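Long-range contacts in DUF1254 domain-containing protein (PDB 3U07), which is of unknown function but combines DUF1254 and DUF1214 family regions in one chain that is probably exported by way of an N-terminal signal peptide: residues 38-43 against 217-222; 45-50 against 205-210; 336-341 against 380-385; 384-389 against 398-403. The protein carries 2 engineered substitutions. All blocks are in the same frame, centred on the assembly; numbering follows the deposited sequence.

Contact 1: residues 38-43 against 217-222; sequences YSIDEA and ERVNFV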
loop_
_atom_site.group_PDB
_atom_site.type_symbol
_atom_site.label_atom_id
_atom_site.label_comp_id
_atom_site.label_asym_id
_atom_site.label_seq_id
_atom_site.Cartn_x
_atom_site.Cartn_y
_atom_site.Cartn_z
ATOM N N TYR A 38 -11.858 12.066 5.421
ATOM C CA TYR A 38 -10.822 12.142 4.389
ATOM C C TYR A 38 -10.335 10.796 3.860
ATOM O O TYR A 38 -10.327 10.562 2.649
ATOM C CB TYR A 38 -9.618 12.928 4.918
ATOM C CG TYR A 38 -8.452 12.995 3.955
ATOM C CD1 TYR A 38 -8.417 13.939 2.927
ATOM C CD2 TYR A 38 -7.384 12.106 4.070
ATOM C CE1 TYR A 38 -7.341 13.998 2.036
ATOM C CE2 TYR A 38 -6.306 12.155 3.186
ATOM C CZ TYR A 38 -6.291 13.100 2.174
ATOM O OH TYR A 38 -5.222 13.144 1.306
ATOM N N SER A 39 -9.916 9.914 4.760
ATOM C CA SER A 39 -9.408 8.610 4.336
ATOM C C SER A 39 -10.443 7.828 3.528
ATOM O O SER A 39 -10.116 7.210 2.518
ATOM C CB SER A 39 -8.957 7.793 5.552
ATOM O OG SER A 39 -7.890 8.441 6.226
ATOM N N ILE A 40 -11.692 7.859 3.971
ATOM C CA ILE A 40 -12.760 7.161 3.262
ATOM C C ILE A 40 -13.033 7.852 1.924
ATOM O O ILE A 40 -13.156 7.201 0.891
ATOM C CB ILE A 40 -14.059 7.152 4.090
ATOM C CG1 ILE A 40 -13.846 6.333 5.369
ATOM C CG2 ILE A 40 -15.198 6.552 3.267
ATOM C CD1 ILE A 40 -14.876 6.583 6.451
ATOM N N ASP A 41 -13.103 9.178 1.943
ATOM C CA ASP A 41 -13.377 9.918 0.721
ATOM C C ASP A 41 -12.320 9.673 -0.347
ATOM O O ASP A 41 -12.650 9.400 -1.501
ATOM C CB ASP A 41 -13.488 11.420 1.019
ATOM C CG ASP A 41 -14.126 12.191 -0.127
ATOM O OD1 ASP A 41 -15.101 11.671 -0.704
ATOM O OD2 ASP A 41 -13.668 13.309 -0.450
ATOM N N GLU A 42 -11.048 9.750 0.032
ATOM C CA GLU A 42 -9.981 9.546 -0.940
ATOM C C GLU A 42 -9.940 8.107 -1.452
ATOM O O GLU A 42 -9.617 7.868 -2.614
ATOM C CB GLU A 42 -8.633 9.957 -0.340
ATOM C CG GLU A 42 -8.540 11.449 0.018
ATOM C CD GLU A 42 -8.752 12.364 -1.186
ATOM O OE1 GLU A 42 -8.087 12.150 -2.220
ATOM O OE2 GLU A 42 -9.577 13.301 -1.099
ATOM N N ALA A 43 -10.272 7.143 -0.598
ATOM C CA ALA A 43 -10.282 5.748 -1.036
ATOM C C ALA A 43 -11.396 5.604 -2.076
ATOM O O ALA A 43 -11.220 4.957 -3.108
ATOM C CB ALA A 43 -10.538 4.820 0.144
ATOM N N GLU A 217 -21.814 13.318 0.975
ATOM C CA GLU A 217 -22.545 12.258 0.295
ATOM C C GLU A 217 -21.671 11.073 -0.093
ATOM O O GLU A 217 -22.119 9.928 -0.019
ATOM C CB GLU A 217 -23.326 12.793 -0.918
ATOM C CG GLU A 217 -22.571 13.612 -1.938
ATOM C CD GLU A 217 -23.512 14.180 -2.999
ATOM O OE1 GLU A 217 -23.703 15.418 -3.038
ATOM O OE2 GLU A 217 -24.068 13.379 -3.787
ATOM N N ARG A 218 -20.421 11.332 -0.475
ATOM C CA ARG A 218 -19.525 10.240 -0.840
ATOM C C ARG A 218 -19.196 9.395 0.395
ATOM O O ARG A 218 -19.309 8.171 0.364
ATOM C CB ARG A 218 -18.233 10.780 -1.467
ATOM C CG ARG A 218 -18.425 11.413 -2.855
ATOM C CD ARG A 218 -17.085 11.757 -3.507
ATOM N NE ARG A 218 -16.302 12.700 -2.708
ATOM C CZ ARG A 218 -16.321 14.022 -2.859
ATOM N NH1 ARG A 218 -17.081 14.584 -3.792
ATOM N NH2 ARG A 218 -15.587 14.785 -2.064
ATOM N N VAL A 219 -18.799 10.049 1.485
ATOM C CA VAL A 219 -18.471 9.331 2.708
ATOM C C VAL A 219 -19.685 8.569 3.262
ATOM O O VAL A 219 -19.563 7.408 3.647
ATOM C CB VAL A 219 -17.923 10.290 3.791
ATOM C CG1 VAL A 219 -17.793 9.554 5.133
ATOM C CG2 VAL A 219 -16.555 10.828 3.361
ATOM N N ASN A 220 -20.850 9.215 3.316
ATOM C CA ASN A 220 -22.054 8.548 3.824
ATOM C C ASN A 220 -22.426 7.361 2.934
ATOM O O ASN A 220 -22.933 6.348 3.416
ATOM C CB ASN A 220 -23.230 9.528 3.907
ATOM C CG ASN A 220 -23.037 10.576 4.987
ATOM O OD1 ASN A 220 -22.080 10.522 5.760
ATOM N ND2 ASN A 220 -23.950 11.535 5.051
ATOM N N PHE A 221 -22.167 7.491 1.636
ATOM C CA PHE A 221 -22.448 6.417 0.689
ATOM C C PHE A 221 -21.575 5.194 1.003
ATOM O O PHE A 221 -22.065 4.064 1.081
ATOM C CB PHE A 221 -22.158 6.887 -0.739
ATOM C CG PHE A 221 -22.230 5.793 -1.762
ATOM C CD1 PHE A 221 -23.459 5.348 -2.242
ATOM C CD2 PHE A 221 -21.067 5.191 -2.234
ATOM C CE1 PHE A 221 -23.527 4.318 -3.184
ATOM C CE2 PHE A 221 -21.120 4.163 -3.172
ATOM C CZ PHE A 221 -22.355 3.725 -3.649
ATOM N N VAL A 222 -20.276 5.421 1.169
ATOM C CA VAL A 222 -19.359 4.329 1.477
ATOM C C VAL A 222 -19.668 3.724 2.844
ATOM O O VAL A 222 -19.633 2.505 3.015
ATOM C CB VAL A 222 -17.896 4.812 1.466
ATOM C CG1 VAL A 222 -16.980 3.713 1.985
ATOM C CG2 VAL A 222 -17.501 5.208 0.051
#

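Contact 2: residues 45-50 against 205-210; sequences KFFYHT and RTYPDP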
loop_
_atom_site.group_PDB
_atom_site.type_symbol
_atom_site.label_atom_id
_atom_site.label_comp_id
_atom_site.label_asym_id
_atom_site.label_seq_id
_atom_site.Cartn_x
_atom_site.Cartn_y
_atom_site.Cartn_z
ATOM N N LYS A 45 -12.719 8.012 -4.034
ATOM C CA LYS A 45 -12.316 8.701 -5.261
ATOM C C LYS A 45 -11.381 7.821 -6.073
ATOM O O LYS A 45 -11.509 7.717 -7.296
ATOM C CB LYS A 45 -11.611 10.028 -4.947
ATOM C CG LYS A 45 -12.491 11.123 -4.360
ATOM C CD LYS A 45 -11.656 12.381 -4.112
ATOM C CE LYS A 45 -12.424 13.448 -3.349
ATOM N NZ LYS A 45 -11.539 14.593 -2.982
ATOM N N PHE A 46 -10.434 7.185 -5.391
ATOM C CA PHE A 46 -9.488 6.315 -6.076
ATOM C C PHE A 46 -10.225 5.144 -6.721
ATOM O O PHE A 46 -9.940 4.773 -7.852
ATOM C CB PHE A 46 -8.440 5.781 -5.101
ATOM C CG PHE A 46 -7.406 4.908 -5.754
ATOM C CD1 PHE A 46 -6.213 5.450 -6.225
ATOM C CD2 PHE A 46 -7.638 3.548 -5.926
ATOM C CE1 PHE A 46 -5.266 4.646 -6.857
ATOM C CE2 PHE A 46 -6.700 2.739 -6.555
ATOM C CZ PHE A 46 -5.512 3.288 -7.024
ATOM N N PHE A 47 -11.166 4.555 -5.992
ATOM C CA PHE A 47 -11.942 3.437 -6.519
ATOM C C PHE A 47 -12.758 3.896 -7.729
ATOM O O PHE A 47 -12.852 3.192 -8.735
ATOM C CB PHE A 47 -12.893 2.893 -5.444
ATOM C CG PHE A 47 -13.837 1.831 -5.945
ATOM C CD1 PHE A 47 -13.386 0.536 -6.202
ATOM C CD2 PHE A 47 -15.173 2.133 -6.190
ATOM C CE1 PHE A 47 -14.251 -0.438 -6.697
ATOM C CE2 PHE A 47 -16.047 1.162 -6.688
ATOM C CZ PHE A 47 -15.584 -0.124 -6.941
ATOM N N TYR A 48 -13.337 5.089 -7.629
ATOM C CA TYR A 48 -14.163 5.627 -8.704
ATOM C C TYR A 48 -13.346 5.859 -9.961
ATOM O O TYR A 48 -13.722 5.432 -11.053
ATOM C CB TYR A 48 -14.806 6.952 -8.283
ATOM C CG TYR A 48 -15.905 7.408 -9.220
ATOM C CD1 TYR A 48 -17.230 7.025 -9.009
ATOM C CD2 TYR A 48 -15.615 8.185 -10.345
ATOM C CE1 TYR A 48 -18.240 7.400 -9.890
ATOM C CE2 TYR A 48 -16.618 8.562 -11.237
ATOM C CZ TYR A 48 -17.926 8.167 -11.002
ATOM O OH TYR A 48 -18.919 8.533 -11.876
ATOM N N HIS A 49 -12.217 6.534 -9.797
ATOM C CA HIS A 49 -11.364 6.847 -10.931
ATOM C C HIS A 49 -10.689 5.643 -11.565
ATOM O O HIS A 49 -10.234 5.719 -12.704
ATOM C CB HIS A 49 -10.347 7.913 -10.520
ATOM C CG HIS A 49 -10.967 9.257 -10.287
ATOM N ND1 HIS A 49 -10.729 10.008 -9.154
ATOM C CD2 HIS A 49 -11.850 9.970 -11.029
ATOM C CE1 HIS A 49 -11.439 11.121 -9.207
ATOM N NE2 HIS A 49 -12.128 11.122 -10.335
ATOM N N THR A 50 -10.630 4.526 -10.843
ATOM C CA THR A 50 -10.028 3.325 -11.407
ATOM C C THR A 50 -11.091 2.313 -11.835
ATOM O O THR A 50 -11.415 2.206 -13.018
ATOM C CB THR A 50 -9.058 2.647 -10.418
ATOM O OG1 THR A 50 -9.701 2.473 -9.153
ATOM C CG2 THR A 50 -7.806 3.491 -10.234
ATOM N N ARG A 205 -24.420 -1.241 -7.613
ATOM C CA ARG A 205 -24.428 0.065 -6.960
ATOM C C ARG A 205 -24.616 1.228 -7.922
ATOM O O ARG A 205 -24.324 1.119 -9.111
ATOM C CB ARG A 205 -23.098 0.275 -6.222
ATOM C CG ARG A 205 -22.769 -0.768 -5.166
ATOM C CD ARG A 205 -21.293 -0.721 -4.780
ATOM N NE ARG A 205 -20.999 -1.609 -3.655
ATOM C CZ ARG A 205 -20.833 -2.923 -3.744
ATOM N NH1 ARG A 205 -20.919 -3.542 -4.917
ATOM N NH2 ARG A 205 -20.595 -3.622 -2.647
ATOM N N THR A 206 -25.117 2.339 -7.394
ATOM C CA THR A 206 -25.272 3.560 -8.172
ATOM C C THR A 206 -24.250 4.471 -7.480
ATOM O O THR A 206 -24.445 4.910 -6.346
ATOM C CB THR A 206 -26.708 4.131 -8.073
ATOM O OG1 THR A 206 -27.029 4.407 -6.708
ATOM C CG2 THR A 206 -27.702 3.122 -8.610
ATOM N N TYR A 207 -23.146 4.725 -8.169
ATOM C CA TYR A 207 -22.040 5.508 -7.627
ATOM C C TYR A 207 -22.102 7.020 -7.762
ATOM O O TYR A 207 -22.275 7.542 -8.860
ATOM C CB TYR A 207 -20.737 5.036 -8.270
ATOM C CG TYR A 207 -20.417 3.578 -8.055
ATOM C CD1 TYR A 207 -19.985 3.116 -6.812
ATOM C CD2 TYR A 207 -20.512 2.660 -9.104
ATOM C CE1 TYR A 207 -19.650 1.779 -6.616
ATOM C CE2 TYR A 207 -20.181 1.316 -8.920
ATOM C CZ TYR A 207 -19.746 0.887 -7.670
ATOM O OH TYR A 207 -19.379 -0.425 -7.477
ATOM N N PRO A 208 -21.926 7.745 -6.644
ATOM C CA PRO A 208 -21.959 9.211 -6.674
ATOM C C PRO A 208 -20.753 9.676 -7.482
ATOM O O PRO A 208 -19.662 9.120 -7.337
ATOM C CB PRO A 208 -21.815 9.599 -5.198
ATOM C CG PRO A 208 -22.270 8.377 -4.452
ATOM C CD PRO A 208 -21.704 7.257 -5.272
ATOM N N ASP A 209 -20.943 10.683 -8.330
ATOM C CA ASP A 209 -19.846 11.214 -9.136
ATOM C C ASP A 209 -19.030 12.167 -8.271
ATOM O O ASP A 209 -19.556 13.152 -7.749
ATOM C CB ASP A 209 -20.381 11.986 -10.350
ATOM C CG ASP A 209 -19.275 12.400 -11.317
ATOM O OD1 ASP A 209 -18.111 12.533 -10.884
ATOM O OD2 ASP A 209 -19.573 12.606 -12.514
ATOM N N PRO A 210 -17.735 11.881 -8.093
ATOM C CA PRO A 210 -16.900 12.765 -7.275
ATOM C C PRO A 210 -16.792 14.215 -7.767
ATOM O O PRO A 210 -16.575 15.129 -6.974
ATOM C CB PRO A 210 -15.545 12.045 -7.255
ATOM C CG PRO A 210 -15.587 11.151 -8.468
ATOM C CD PRO A 210 -17.000 10.661 -8.464
HETATM O O HOH W 1 -21.341 8.030 -11.370
#

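Contact 3: residues 336-341 against 380-385; sequences VMRFKA and DGYYTI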
loop_
_atom_site.group_PDB
_atom_site.type_symbol
_atom_site.label_atom_id
_atom_site.label_comp_id
_atom_site.label_asym_id
_atom_site.label_seq_id
_atom_site.Cartn_x
_atom_site.Cartn_y
_atom_site.Cartn_z
ATOM N N VAL A 336 29.468 5.992 -3.919
ATOM C CA VAL A 336 29.678 4.743 -3.216
ATOM C C VAL A 336 28.846 4.733 -1.934
ATOM O O VAL A 336 28.706 5.746 -1.249
ATOM C CB VAL A 336 31.178 4.494 -2.899
ATOM C CG1 VAL A 336 31.690 5.512 -1.904
ATOM C CG2 VAL A 336 31.361 3.073 -2.375
HETATM N N MSE A 337 28.287 3.566 -1.640
HETATM C CA MSE A 337 27.442 3.347 -0.477
HETATM C C MSE A 337 28.000 2.130 0.254
HETATM O O MSE A 337 28.091 1.055 -0.328
HETATM C CB MSE A 337 26.036 3.030 -0.966
HETATM C CG MSE A 337 24.902 3.654 -0.210
HETATM SE SE MSE A 337 23.238 3.179 -1.093
HETATM C CE MSE A 337 23.860 2.876 -2.876
ATOM N N ARG A 338 28.373 2.287 1.517
ATOM C CA ARG A 338 28.907 1.156 2.271
ATOM C C ARG A 338 28.204 1.081 3.623
ATOM O O ARG A 338 28.219 2.042 4.393
ATOM C CB ARG A 338 30.413 1.315 2.449
ATOM C CG ARG A 338 31.073 0.219 3.255
ATOM C CD ARG A 338 32.569 0.473 3.322
ATOM N NE ARG A 338 33.149 0.035 4.587
ATOM C CZ ARG A 338 33.461 -1.221 4.879
ATOM N NH1 ARG A 338 33.254 -2.187 3.992
ATOM N NH2 ARG A 338 33.974 -1.510 6.067
ATOM N N PHE A 339 27.614 -0.073 3.920
ATOM C CA PHE A 339 26.852 -0.228 5.157
ATOM C C PHE A 339 26.664 -1.678 5.591
ATOM O O PHE A 339 26.747 -2.602 4.781
ATOM C CB PHE A 339 25.460 0.354 4.939
ATOM C CG PHE A 339 24.768 -0.219 3.728
ATOM C CD1 PHE A 339 25.056 0.267 2.456
ATOM C CD2 PHE A 339 23.901 -1.302 3.849
ATOM C CE1 PHE A 339 24.498 -0.314 1.319
ATOM C CE2 PHE A 339 23.336 -1.894 2.720
ATOM C CZ PHE A 339 23.636 -1.401 1.451
ATOM N N LYS A 340 26.383 -1.857 6.878
ATOM C CA LYS A 340 26.108 -3.173 7.441
ATOM C C LYS A 340 24.707 -3.574 6.962
ATOM O O LYS A 340 23.897 -2.723 6.577
ATOM C CB LYS A 340 26.106 -3.110 8.973
ATOM C CG LYS A 340 27.487 -3.141 9.624
ATOM C CD LYS A 340 27.595 -4.351 10.552
ATOM C CE LYS A 340 28.975 -5.002 10.527
ATOM N NZ LYS A 340 29.933 -4.411 11.505
ATOM N N ALA A 341 24.413 -4.867 6.977
ATOM C CA ALA A 341 23.097 -5.331 6.551
ATOM C C ALA A 341 21.997 -4.735 7.434
ATOM O O ALA A 341 22.132 -4.679 8.658
ATOM C CB ALA A 341 23.039 -6.850 6.613
ATOM N N ASP A 380 33.911 -8.433 6.633
ATOM C CA ASP A 380 33.432 -7.816 7.864
ATOM C C ASP A 380 31.920 -7.627 7.832
ATOM O O ASP A 380 31.341 -6.963 8.696
ATOM C CB ASP A 380 34.131 -6.476 8.089
ATOM C CG ASP A 380 35.522 -6.643 8.671
ATOM O OD1 ASP A 380 36.345 -5.714 8.531
ATOM O OD2 ASP A 380 35.789 -7.702 9.283
ATOM N N GLY A 381 31.290 -8.215 6.820
ATOM C CA GLY A 381 29.847 -8.131 6.693
ATOM C C GLY A 381 29.267 -6.811 6.229
ATOM O O GLY A 381 28.098 -6.527 6.487
ATOM N N TYR A 382 30.074 -5.986 5.575
ATOM C CA TYR A 382 29.585 -4.713 5.061
ATOM C C TYR A 382 29.253 -4.908 3.596
ATOM O O TYR A 382 29.925 -5.664 2.896
ATOM C CB TYR A 382 30.645 -3.605 5.153
ATOM C CG TYR A 382 30.723 -2.888 6.480
ATOM C CD1 TYR A 382 31.480 -3.404 7.532
ATOM C CD2 TYR A 382 30.044 -1.686 6.683
ATOM C CE1 TYR A 382 31.561 -2.735 8.757
ATOM C CE2 TYR A 382 30.117 -1.010 7.904
ATOM C CZ TYR A 382 30.879 -1.541 8.934
ATOM O OH TYR A 382 30.961 -0.875 10.135
ATOM N N TYR A 383 28.193 -4.259 3.136
ATOM C CA TYR A 383 27.861 -4.329 1.727
ATOM C C TYR A 383 28.407 -3.017 1.179
ATOM O O TYR A 383 28.463 -2.010 1.889
ATOM C CB TYR A 383 26.352 -4.405 1.493
ATOM C CG TYR A 383 25.742 -5.736 1.859
ATOM C CD1 TYR A 383 25.388 -6.023 3.177
ATOM C CD2 TYR A 383 25.510 -6.710 0.884
ATOM C CE1 TYR A 383 24.811 -7.246 3.516
ATOM C CE2 TYR A 383 24.935 -7.937 1.215
ATOM C CZ TYR A 383 24.588 -8.195 2.534
ATOM O OH TYR A 383 24.020 -9.399 2.876
ATOM N N THR A 384 28.832 -3.035 -0.073
ATOM C CA THR A 384 29.374 -1.841 -0.696
ATOM C C THR A 384 28.824 -1.725 -2.100
ATOM O O THR A 384 29.092 -2.572 -2.944
ATOM C CB THR A 384 30.913 -1.892 -0.782
ATOM O OG1 THR A 384 31.471 -1.825 0.535
ATOM C CG2 THR A 384 31.435 -0.724 -1.603
ATOM N N ILE A 385 28.042 -0.682 -2.344
ATOM C CA ILE A 385 27.475 -0.461 -3.664
ATOM C C ILE A 385 28.232 0.675 -4.349
ATOM O O ILE A 385 28.360 1.770 -3.796
ATOM C CB ILE A 385 25.976 -0.081 -3.584
ATOM C CG1 ILE A 385 25.170 -1.251 -3.004
ATOM C CG2 ILE A 385 25.467 0.319 -4.973
ATOM C CD1 ILE A 385 23.689 -0.964 -2.851
HETATM O O HOH W 2 25.888 -7.213 7.693
#

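Contact 4: residues 384-389 against 398-403; sequences TIYMSA and PNFLPV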
loop_
_atom_site.group_PDB
_atom_site.type_symbol
_atom_site.label_atom_id
_atom_site.label_comp_id
_atom_site.label_asym_id
_atom_site.label_seq_id
_atom_site.Cartn_x
_atom_site.Cartn_y
_atom_site.Cartn_z
ATOM N N THR A 384 28.832 -3.035 -0.073
ATOM C CA THR A 384 29.374 -1.841 -0.696
ATOM C C THR A 384 28.824 -1.725 -2.100
ATOM O O THR A 384 29.092 -2.572 -2.944
ATOM C CB THR A 384 30.913 -1.892 -0.782
ATOM O OG1 THR A 384 31.471 -1.825 0.535
ATOM C CG2 THR A 384 31.435 -0.724 -1.603
ATOM N N ILE A 385 28.042 -0.682 -2.344
ATOM C CA ILE A 385 27.475 -0.461 -3.664
ATOM C C ILE A 385 28.232 0.675 -4.349
ATOM O O ILE A 385 28.360 1.770 -3.796
ATOM C CB ILE A 385 25.976 -0.081 -3.584
ATOM C CG1 ILE A 385 25.170 -1.251 -3.004
ATOM C CG2 ILE A 385 25.467 0.319 -4.973
ATOM C CD1 ILE A 385 23.689 -0.964 -2.851
ATOM N N TYR A 386 28.746 0.411 -5.546
ATOM C CA TYR A 386 29.467 1.433 -6.299
ATOM C C TYR A 386 28.555 1.842 -7.447
ATOM O O TYR A 386 28.038 0.987 -8.166
ATOM C CB TYR A 386 30.801 0.889 -6.823
ATOM C CG TYR A 386 31.671 1.949 -7.462
ATOM C CD1 TYR A 386 31.414 2.402 -8.758
ATOM C CD2 TYR A 386 32.728 2.530 -6.762
ATOM C CE1 TYR A 386 32.188 3.408 -9.343
ATOM C CE2 TYR A 386 33.509 3.541 -7.337
ATOM C CZ TYR A 386 33.233 3.974 -8.627
ATOM O OH TYR A 386 33.996 4.972 -9.199
HETATM N N MSE A 387 28.349 3.148 -7.608
HETATM C CA MSE A 387 27.463 3.676 -8.643
HETATM C C MSE A 387 28.127 4.609 -9.645
HETATM O O MSE A 387 28.877 5.507 -9.269
HETATM C CB MSE A 387 26.293 4.426 -7.992
HETATM C CG MSE A 387 25.387 3.567 -7.116
HETATM SE SE MSE A 387 24.291 4.627 -5.932
HETATM C CE MSE A 387 25.604 4.843 -4.542
ATOM N N SER A 388 27.818 4.400 -10.919
ATOM C CA SER A 388 28.357 5.223 -11.993
ATOM C C SER A 388 27.536 5.064 -13.268
ATOM O O SER A 388 26.755 4.120 -13.404
ATOM C CB SER A 388 29.809 4.841 -12.289
ATOM O OG SER A 388 30.291 5.546 -13.419
ATOM N N ALA A 389 27.706 6.008 -14.189
ATOM C CA ALA A 389 27.013 5.966 -15.471
ATOM C C ALA A 389 27.912 5.157 -16.408
ATOM O O ALA A 389 27.493 4.716 -17.480
ATOM C CB ALA A 389 26.809 7.376 -16.012
ATOM N N PRO A 398 28.766 -7.764 -9.245
ATOM C CA PRO A 398 27.485 -7.818 -8.539
ATOM C C PRO A 398 27.207 -6.607 -7.652
ATOM O O PRO A 398 26.051 -6.305 -7.366
ATOM C CB PRO A 398 27.602 -9.105 -7.733
ATOM C CG PRO A 398 29.035 -9.084 -7.334
ATOM C CD PRO A 398 29.725 -8.709 -8.640
ATOM N N ASN A 399 28.264 -5.922 -7.216
ATOM C CA ASN A 399 28.103 -4.754 -6.356
ATOM C C ASN A 399 27.986 -3.447 -7.134
ATOM O O ASN A 399 27.867 -2.371 -6.543
ATOM C CB ASN A 399 29.260 -4.654 -5.357
ATOM C CG ASN A 399 29.303 -5.826 -4.398
ATOM O OD1 ASN A 399 28.283 -6.458 -4.130
ATOM N ND2 ASN A 399 30.484 -6.113 -3.861
ATOM N N PHE A 400 28.010 -3.535 -8.458
ATOM C CA PHE A 400 27.898 -2.338 -9.276
ATOM C C PHE A 400 26.452 -2.008 -9.610
ATOM O O PHE A 400 25.706 -2.856 -10.110
ATOM C CB PHE A 400 28.670 -2.486 -10.588
ATOM C CG PHE A 400 28.602 -1.266 -11.456
ATOM C CD1 PHE A 400 29.409 -0.166 -11.190
ATOM C CD2 PHE A 400 27.676 -1.185 -12.491
ATOM C CE1 PHE A 400 29.296 0.997 -11.940
ATOM C CE2 PHE A 400 27.553 -0.027 -13.248
ATOM C CZ PHE A 400 28.364 1.068 -12.972
ATOM N N LEU A 401 26.059 -0.768 -9.343
ATOM C CA LEU A 401 24.702 -0.338 -9.637
ATOM C C LEU A 401 24.748 0.849 -10.585
ATOM O O LEU A 401 25.237 1.921 -10.228
ATOM C CB LEU A 401 23.960 0.036 -8.343
ATOM C CG LEU A 401 22.522 0.554 -8.461
ATOM C CD1 LEU A 401 21.698 -0.331 -9.395
ATOM C CD2 LEU A 401 21.896 0.594 -7.071
ATOM N N PRO A 402 24.259 0.660 -11.824
ATOM C CA PRO A 402 24.235 1.712 -12.840
ATOM C C PRO A 402 23.427 2.901 -12.343
ATOM O O PRO A 402 22.461 2.740 -11.603
ATOM C CB PRO A 402 23.564 1.027 -14.033
ATOM C CG PRO A 402 23.973 -0.397 -13.875
ATOM C CD PRO A 402 23.772 -0.611 -12.390
ATOM N N VAL A 403 23.833 4.091 -12.755
ATOM C CA VAL A 403 23.146 5.310 -12.378
ATOM C C VAL A 403 23.127 6.154 -13.652
ATOM O O VAL A 403 24.095 6.160 -14.408
ATOM C CB VAL A 403 23.893 5.982 -11.196
ATOM C CG1 VAL A 403 24.119 7.452 -11.454
ATOM C CG2 VAL A 403 23.091 5.759 -9.915
#

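Contact 1: residues 38-43 against 217-222
Arg218 NE donates to Asp41 OD1 at 2.6 Å, and Arg218 NH2, on the same CZ, donates to Asp41 OD2 at 2.9 Å. This side-on, bidentate salt bridge ties helix 26-52 to helix 215-224, whose segments 38-43 and 217-222 cross at 88°, with axes 8.9 Å apart at closest approach. Carboxylate and guanidinium lie almost in one plane, 24° apart, and both oxygens are met on their syn side; two nearly straight bonds therefore fix how each group is rotated. Asp41 CG stands anti to its backbone N (chi1 -165°), carrying the carboxylate across to the arginine. Ser213 OG, just before helix 215-224, holds the third nitrogen, Arg218 NH1, so all three guanidinium nitrogens have a polar partner. Apolar packing runs beside the ion pair: Val219 CG2 rests 3.9 Å from Asp41 CB, the methylene that supports the carboxylate. Further along, Ile40 and Val222 run alongside one another with opposed directions, with Ile40 CG2 only 3.6 Å from Val222 CG1.

Contact 2: residues 45-50 against 205-210
The ring of Tyr48 carries Pro210 CD over the centre of one face, 3.3 Å from the ring centroid, a CH-pi contact only 8° off the ring normal. At its edge, near the ring plane, Tyr48 CE1 meets Tyr207 CB at 3.8 Å. Phe47 offers its own edge: Phe47 CE2 approaches Tyr207 CE1 to 3.7 Å, the two rings meeting obliquely with planes at 59°. Tyr48 CG stands anti to the backbone N (chi1 -167°), on the side of the helix facing the extended, proline-containing loop 205-210. No direct hydrogen bond joins the segments. A water instead bonds Tyr48 OH and donates to Tyr207 O at 2.7 Å, fastening the phenol end to the loop backbone. The contact is thus aromatic-proline packing of a loop on the side of a helix. Pro208 O accepts from Tyr44 OH of helix 26-52, Tyr207 and Pro208 lean on Phe221 of helix 215-224, and Phe47 packs edge-to-face with Trp88 of strand 82-90 and on Leu161 of strand 161-169.

Contact 3: residues 336-341 against 380-385
Met337, a selenomethionine, lies side by side with Ile385, its CE 3.7 Å from Ile385 CG2, at the apolar centre of an antiparallel strand pair. On the same face Phe339 CG sits between its own N and carbonyl carbon (chi1 53°), and one face of the ring receives Tyr383 CB, 4.0 Å from Phe339 CZ. Trp348 meets both aromatic rings edge-to-face. Met337 and Ile385, then Phe339 and Tyr383, form hydrogen-bonded pairs, each with two backbone bonds. Arg338 and Thr384 occupy the other face of the sheet; toward the strand end the Arg338 guanidinium stacks flat on Tyr382, centres 4.0 Å apart and planes 22° apart, while Lys340 CG covers the other side of that ring at 3.9 Å from its centroid. Beyond the Phe339-Tyr383 pair, a water accepts from Ala341 N and donates to Gly381 O. Arg338 NH1 also makes a salt bridge with Asp378, so a cation-pi stack and an ion pair share one guanidinium, which would probably stay charged, Arg338 being exposed.

Contact 4: residues 384-389 against 398-403
Leu401 N donates to Tyr386 O at 2.9 Å in an almost straight bond (175°), lying nearly along the C=O axis. Tyr386 N in turn bonds Asn399 O at 3.1 Å, so Tyr386 reaches a residue on each side of Phe400, the alternation expected of parallel strands. Further along, Val403 N bonds Ser388 O at 3.0 Å, with the donor well above the carbonyl plane, where the pairing becomes irregular. On the face of Met387 and Leu401, Leu401 CB touches both Ile385 CG2, 3.7 Å away, and Met387 CG. On that of Tyr386 and Phe400, Phe400 CG is anti to its backbone N (chi1 -179°), and Phe400 CD1 touches Tyr386 CD1 at 4.1 Å. The Phe400 ring lies across the neighbouring strand, its CE1 reaching Ser388 CB at 3.9 Å, and Val403 CG2 touches the CB of Met387, a selenomethionine, at 4.0 Å. A second shell sets these groups in place. Asp334 bonds Tyr386 OH through OD2 and Ser388 OG through OD1, and Val350 and Ile352 of strand 347-354 pack against Leu401. The short, weakly bonded strand 400-402 is the outermost strand, parallel to 382-388, of a mixed four-stranded sheet within this chain. The sheet formed by 153-157, 134-140, 96-100 and 187-190 repeats its strand order and directions, consistent with two related domains, as DUF1254 and DUF1214 belong to one clan.

The four contacts form two pairs on opposite sides of the chain's centre. Contacts 1 and 2, with centres 10 Å apart, both use helix 26-52 and meet directly, Arg218 NH2 lying 3.7 Å from Lys45 CE. Contacts 3 and 4, centred 12 Å apart, share Thr384 and Ile385 and build adjoining parts of one sheet, with strand 382-388 pairing antiparallel on one side and parallel on the other. Across the molecule, contacts 2 and 4 come no nearer than about 27 Å between nearest atoms. No ligand marks an active site, so the contacts are best related through the architecture: helix and loop packing in one half, sheet assembly in the other.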